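Glyoxalase/Bleomycin resistance protein (Bacillus cereus ATCC 14579, PDB 1XQA) is of uncharacterised function but binds a metal ion and may be a glyoxalase or dioxygenase-like enzyme of the vicinal oxygen chelate superfamily. Local coordinates at residues A[16-21]-A[27-32]. Numbering follows the deposited sequence. Where two conformers were deposited one is given.
Sequences AAREFL and LTCSGT
L21 packs on L27, and R18 on C29 and T32, where helix 14-25 turns back into strand 28-33, a helix-to-sheet contact within one beta-alpha-beta-beta-beta module of the vicinal oxygen chelate fold. The turn itself is tied by a weak backbone hydrogen bond, L27 N to L21 O at 3.3 Å, fairly straight at 163°. Beside it the two leucine side chains pass each other at a slant: CD1 of L27 lies 3.9 Å from CB of L21 and also meets the latter's CD2 methyl, so one branch of L27 does most of the touching. This is the buried, greasy end of the contact.

Farther along the strand the character changes. R18 leaves the helix with CG anti to the backbone N (chi1 174°) and stays extended as far as NE, which carries the guanidinium across to C29. There the plane lies against the cysteine: SG sits 3.6 Å above it, over the centre, and CB of C29 is 3.5 Å from NE on that face. This is packing of a flat cation on a thiol side chain. Past the cysteine, NH1 comes within 3.5 Å of the CG2 methyl of T32, the two side chains crossing at about a right angle. C29 SG also receives a weak hydrogen bond from G31 N, 3.7 Å long.

The polar partners of R18 lie beyond the two segments. NE forms a salt bridge with E22, one turn farther along the same helix, while NH2 donates to C29 O of the second subunit, a bond repeated in the reverse sense, so this arginine also joins the dimer. Inward, L21 and L27 both rest on L48 of strand 47-52, and M40 of strand 37-41 lies against R18, L27 and C29, placing the helix across one face of the four-stranded sheet.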
ATOM      1  N   ALA A  16     -11.644   0.295   4.301  1.00 19.70           N
ATOM      2  CA  ALA A  16     -11.383  -0.787   3.343  1.00 19.42           C
ATOM      3  C   ALA A  16     -10.994  -0.258   1.957  1.00 19.79           C
ATOM      4  O   ALA A  16     -10.074  -0.808   1.322  1.00 19.00           O
ATOM      5  CB  ALA A  16     -12.584  -1.698   3.225  1.00 20.23           C
ATOM      6  N   ALA A  17     -11.707   0.771   1.494  1.00 19.91           N
ATOM      7  CA  ALA A  17     -11.400   1.405   0.209  1.00 19.90           C
ATOM      8  C   ALA A  17     -10.009   2.018   0.253  1.00 19.93           C
ATOM      9  O   ALA A  17      -9.231   1.822  -0.671  1.00 19.18           O
ATOM     10  CB  ALA A  17     -12.434   2.449  -0.173  1.00 20.09           C
ATOM     11  N   ARG A  18      -9.687   2.721   1.343  1.00 20.41           N
ATOM     12  CA  ARG A  18      -8.349   3.331   1.488  1.00 20.49           C
ATOM     13  C   ARG A  18      -7.215   2.318   1.391  1.00 21.32           C
ATOM     14  O   ARG A  18      -6.238   2.512   0.660  1.00 20.89           O
ATOM     15  CB  ARG A  18      -8.258   4.068   2.817  1.00 20.54           C
ATOM     16  CG  ARG A  18      -6.874   4.613   3.141  1.00 18.64           C
ATOM     17  CD  ARG A  18      -6.876   5.290   4.476  1.00 20.25           C
ATOM     18  NE  ARG A  18      -5.516   5.573   4.923  1.00 20.64           N
ATOM     19  CZ  ARG A  18      -5.209   6.081   6.113  1.00 22.05           C
ATOM     20  NH1 ARG A  18      -6.171   6.386   6.994  1.00 22.03           N
ATOM     21  NH2 ARG A  18      -3.941   6.311   6.418  1.00 21.15           N
ATOM     22  N   GLU A  19      -7.329   1.230   2.143  1.00 22.12           N
ATOM     23  CA  GLU A  19      -6.224   0.298   2.232  1.00 24.11           C
ATOM     24  C   GLU A  19      -6.001  -0.418   0.883  1.00 22.86           C
ATOM     25  O   GLU A  19      -4.867  -0.679   0.500  1.00 22.71           O
ATOM     26  CB  GLU A  19      -6.400  -0.644   3.434  1.00 24.01           C
ATOM     27  CG  GLU A  19      -7.135  -1.916   3.160  1.00 28.78           C
ATOM     28  CD  GLU A  19      -7.495  -2.686   4.433  1.00 28.90           C
ATOM     29  OE1 GLU A  19      -8.458  -3.492   4.364  1.00 33.70           O
ATOM     30  OE2 GLU A  19      -6.839  -2.471   5.483  1.00 32.90           O
ATOM     31  N   PHE A  20      -7.090  -0.687   0.165  1.00 22.18           N
ATOM     32  CA  PHE A  20      -7.029  -1.272  -1.179  1.00 21.30           C
ATOM     33  C   PHE A  20      -6.322  -0.319  -2.154  1.00 21.35           C
ATOM     34  O   PHE A  20      -5.431  -0.727  -2.910  1.00 21.94           O
ATOM     35  CB  PHE A  20      -8.447  -1.565  -1.682  1.00 21.63           C
ATOM     36  CG  PHE A  20      -8.492  -2.263  -3.012  1.00 19.41           C
ATOM     37  CD1 PHE A  20      -8.235  -3.634  -3.093  1.00 20.58           C
ATOM     38  CD2 PHE A  20      -8.816  -1.555  -4.188  1.00 20.58           C
ATOM     39  CE1 PHE A  20      -8.302  -4.298  -4.321  1.00 18.78           C
ATOM     40  CE2 PHE A  20      -8.881  -2.218  -5.426  1.00 22.04           C
ATOM     41  CZ  PHE A  20      -8.618  -3.599  -5.484  1.00 19.96           C
ATOM     42  N   LEU A  21      -6.697   0.965  -2.104  1.00 21.00           N
ATOM     43  CA  LEU A  21      -6.103   1.969  -3.000  1.00 21.26           C
ATOM     44  C   LEU A  21      -4.623   2.197  -2.698  1.00 21.66           C
ATOM     45  O   LEU A  21      -3.811   2.394  -3.619  1.00 22.11           O
ATOM     46  CB  LEU A  21      -6.900   3.278  -2.950  1.00 20.50           C
ATOM     47  CG  LEU A  21      -8.282   3.211  -3.591  1.00 21.57           C
ATOM     48  CD1 LEU A  21      -9.125   4.412  -3.118  1.00 20.83           C
ATOM     49  CD2 LEU A  21      -8.210   3.117  -5.136  1.00 21.98           C
ATOM     50  N   LEU A  27      -1.834   5.014  -3.974  1.00 22.34           N
ATOM     51  CA  LEU A  27      -2.364   6.305  -3.522  1.00 21.80           C
ATOM     52  C   LEU A  27      -1.900   6.578  -2.098  1.00 21.66           C
ATOM     53  O   LEU A  27      -1.614   5.645  -1.346  1.00 21.84           O
ATOM     54  CB  LEU A  27      -3.905   6.328  -3.599  1.00 20.65           C
ATOM     55  CG  LEU A  27      -4.592   6.128  -4.958  1.00 19.80           C
ATOM     56  CD1 LEU A  27      -6.057   6.530  -4.853  1.00 19.90           C
ATOM     57  CD2 LEU A  27      -3.882   6.933  -6.055  1.00 21.16           C
ATOM     58  N   THR A  28      -1.848   7.862  -1.733  0.50 21.92           N
ATOM     59  CA  THR A  28      -1.382   8.313  -0.412  0.50 21.98           C
ATOM     60  C   THR A  28      -2.467   9.111   0.318  0.50 21.80           C
ATOM     61  O   THR A  28      -3.056  10.027  -0.261  0.50 21.89           O
ATOM     62  CB  THR A  28      -0.130   9.217  -0.553  0.50 22.07           C
ATOM     63  OG1 THR A  28       0.907   8.512  -1.243  0.50 22.69           O
ATOM     64  CG2 THR A  28       0.393   9.677   0.811  0.50 22.13           C
ATOM     65  N   CYS A  29      -2.716   8.773   1.586  1.00 21.74           N
ATOM     66  CA  CYS A  29      -3.755   9.440   2.371  1.00 21.85           C
ATOM     67  C   CYS A  29      -3.198  10.696   3.009  1.00 22.28           C
ATOM     68  O   CYS A  29      -2.202  10.648   3.748  1.00 22.08           O
ATOM     69  CB  CYS A  29      -4.303   8.512   3.458  1.00 21.89           C
ATOM     70  SG  CYS A  29      -5.653   9.259   4.384  1.00 21.84           S
ATOM     71  N   SER A  30      -3.843  11.833   2.747  1.00 22.42           N
ATOM     72  CA  SER A  30      -3.341  13.092   3.289  1.00 23.67           C
ATOM     73  C   SER A  30      -4.158  13.610   4.474  1.00 24.30           C
ATOM     74  O   SER A  30      -3.818  14.634   5.067  1.00 24.76           O
ATOM     75  CB  SER A  30      -3.249  14.148   2.184  1.00 23.81           C
ATOM     76  OG  SER A  30      -4.515  14.324   1.579  1.00 24.97           O
ATOM     77  N   GLY A  31      -5.215  12.896   4.838  1.00 24.67           N
ATOM     78  CA  GLY A  31      -6.035  13.299   5.974  1.00 25.19           C
ATOM     79  C   GLY A  31      -7.271  12.445   6.092  1.00 25.80           C
ATOM     80  O   GLY A  31      -7.704  11.829   5.118  1.00 25.64           O
ATOM     81  N   THR A  32      -7.812  12.383   7.303  1.00 26.97           N
ATOM     82  CA  THR A  32      -9.043  11.666   7.593  1.00 27.50           C
ATOM     83  C   THR A  32      -9.925  12.479   8.541  1.00 28.94           C
ATOM     84  O   THR A  32      -9.458  13.428   9.186  1.00 29.24           O
ATOM     85  CB  THR A  32      -8.776  10.289   8.253  1.00 27.36           C
ATOM     86  OG1 THR A  32      -8.061  10.471   9.481  1.00 26.42           O
ATOM     87  CG2 THR A  32      -7.974   9.354   7.324  1.00 26.39           C
TER